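Local coordinates for protein AA9 family lytic polysaccharide monooxygenase B (Heterobasidion irregulare TC 32-1, PDB 5NNS) that oxidises glycosidic bonds in crystalline and amorphous cellulose at C1 with a single active-site copper ion, using oxygen or hydrogen peroxide as cosubstrate, at residues Q26-R31 with A54-A59. Numbering follows the deposited sequence.
Sequences QSTIQR and ASLGSA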
loop_
_atom_site.group_PDB
_atom_site.type_symbol
_atom_site.label_atom_id
_atom_site.label_comp_id
_atom_site.label_asym_id
_atom_site.label_seq_id
_atom_site.Cartn_x
_atom_site.Cartn_y
_atom_site.Cartn_z
ATOM N N GLN A 26 12.189 18.583 2.900
ATOM C CA GLN A 26 11.135 17.739 3.461
ATOM C C GLN A 26 11.757 16.663 4.343
ATOM O O GLN A 26 12.868 16.201 4.086
ATOM C CB GLN A 26 10.278 17.118 2.350
ATOM C CG GLN A 26 9.589 18.147 1.461
ATOM C CD GLN A 26 8.345 17.617 0.757
ATOM O OE1 GLN A 26 7.475 17.012 1.380
ATOM N NE2 GLN A 26 8.248 17.860 -0.543
ATOM N N SER A 27 11.045 16.289 5.400
ATOM C CA SER A 27 11.494 15.250 6.313
ATOM C C SER A 27 10.285 14.440 6.766
ATOM O O SER A 27 9.331 14.991 7.318
ATOM C CB SER A 27 12.217 15.861 7.514
ATOM O OG SER A 27 12.986 14.877 8.180
ATOM N N THR A 28 10.326 13.136 6.514
ATOM C CA THR A 28 9.195 12.266 6.803
ATOM C C THR A 28 9.610 10.806 6.884
ATOM O O THR A 28 10.662 10.417 6.372
ATOM C CB THR A 28 8.072 12.426 5.743
ATOM O OG1 THR A 28 7.100 11.381 5.893
ATOM C CG2 THR A 28 8.631 12.393 4.321
ATOM N N ILE A 29 8.766 10.005 7.529
ATOM C CA ILE A 29 8.907 8.547 7.476
ATOM C C ILE A 29 8.578 7.984 6.086
ATOM O O ILE A 29 8.977 6.862 5.759
ATOM C CB ILE A 29 8.065 7.821 8.552
ATOM C CG1 ILE A 29 6.554 8.068 8.377
ATOM C CG2 ILE A 29 8.531 8.228 9.943
ATOM C CD1 ILE A 29 5.704 7.088 9.156
ATOM N N GLN A 30 7.854 8.767 5.288
ATOM C CA GLN A 30 7.355 8.335 3.994
ATOM C C GLN A 30 8.388 8.505 2.878
ATOM O O GLN A 30 9.152 9.472 2.877
ATOM C CB GLN A 30 6.097 9.127 3.644
ATOM C CG GLN A 30 5.157 8.390 2.718
ATOM C CD GLN A 30 3.930 9.187 2.371
ATOM O OE1 GLN A 30 4.007 10.399 2.150
ATOM N NE2 GLN A 30 2.787 8.510 2.297
ATOM N N ARG A 31 8.395 7.561 1.934
ATOM C CA ARG A 31 9.206 7.671 0.722
ATOM C C ARG A 31 8.607 8.715 -0.215
ATOM O O ARG A 31 7.390 8.944 -0.213
ATOM C CB ARG A 31 9.320 6.320 -0.002
ATOM C CG ARG A 31 10.163 5.275 0.716
ATOM C CD ARG A 31 11.560 5.793 1.033
ATOM N NE ARG A 31 12.530 4.718 1.254
ATOM C CZ ARG A 31 13.209 4.075 0.299
ATOM N NH1 ARG A 31 13.046 4.363 -0.993
ATOM N NH2 ARG A 31 14.065 3.121 0.642
ATOM N N ALA A 54 11.895 7.802 -3.894
ATOM C CA ALA A 54 13.251 8.003 -3.410
ATOM C C ALA A 54 13.295 8.148 -1.894
ATOM O O ALA A 54 12.358 8.652 -1.264
ATOM C CB ALA A 54 13.879 9.221 -4.070
ATOM N N SER A 55 14.391 7.663 -1.325
ATOM C CA SER A 55 14.753 7.936 0.054
ATOM C C SER A 55 15.096 9.421 0.195
ATOM O O SER A 55 15.512 10.057 -0.769
ATOM C CB SER A 55 15.969 7.088 0.422
ATOM O OG SER A 55 16.402 7.326 1.740
ATOM N N LEU A 56 14.925 9.957 1.400
ATOM C CA LEU A 56 15.284 11.347 1.700
ATOM C C LEU A 56 16.661 11.501 2.373
ATOM O O LEU A 56 16.969 12.569 2.907
ATOM C CB LEU A 56 14.189 11.990 2.560
ATOM C CG LEU A 56 12.789 12.020 1.939
ATOM C CD1 LEU A 56 11.783 12.524 2.956
ATOM C CD2 LEU A 56 12.765 12.886 0.690
ATOM N N GLY A 57 17.483 10.450 2.345
ATOM C CA GLY A 57 18.850 10.516 2.857
ATOM C C GLY A 57 18.905 10.796 4.349
ATOM O O GLY A 57 18.344 10.039 5.150
ATOM N N SER A 58 19.572 11.888 4.719
ATOM C CA SER A 58 19.676 12.304 6.123
ATOM C C SER A 58 18.345 12.824 6.693
ATOM O O SER A 58 18.122 12.736 7.901
ATOM C CB SER A 58 20.765 13.368 6.285
ATOM O OG SER A 58 20.576 14.417 5.355
ATOM N N ALA A 59 17.476 13.359 5.829
ATOM C CA ALA A 59 16.128 13.791 6.234
ATOM C C ALA A 59 15.107 12.641 6.353
ATOM O O ALA A 59 13.984 12.864 6.822
ATOM C CB ALA A 59 15.605 14.858 5.279
#
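Ser27, Thr28 and Arg31 meet Ser55, Leu56 and Ala59 in a loop-against-loop contact within the long connection from strand 12-15 to strand 63-66. One hydrogen bond joins the segments. Ser27 OG, anti to its backbone N (chi1 -163°), donates to Ala59 O at 2.6 Å. It lies in the carbonyl plane, on a lone pair. Next to it, Ala59 CB rests 3.3 Å from Gln26 O. The apolar part is small and tight: Leu56 CD1 reaches Thr28 CG2 at 3.4 Å, the two side chains crossing obliquely. Thr28 OG1 accepts from Gln30 N at 2.8 Å, nearly straight at 170°, which makes an ST turn. The same hydroxyl is hydrogen-bonded to Asn15 O. In the immunoglobulin-like beta-sandwich of the AA9 family, 26-31 runs beside strand 165-176, to which Ile29 and Arg31 make backbone hydrogen bonds at Gln172 and Cys170. Arg31 bends at chi2 (-55°), which brings CD to 3.8 Å from Ala54 O. Ser55 CB sits over the centre of one guanidinium face, 4.1 Å above the plane. Arg31 NH2 hydrogen-bonds to Cys96 O, and NH1 to Gly53 O. An alanine in place of Arg31 would probably leave both carbonyls without these donors and open a gap beside Ser55 CB. Ser55 OG is hydrogen-bonded to Thr97 O, and Thr97 directly follows Cys96 of the Cys92-Cys96 disulfide.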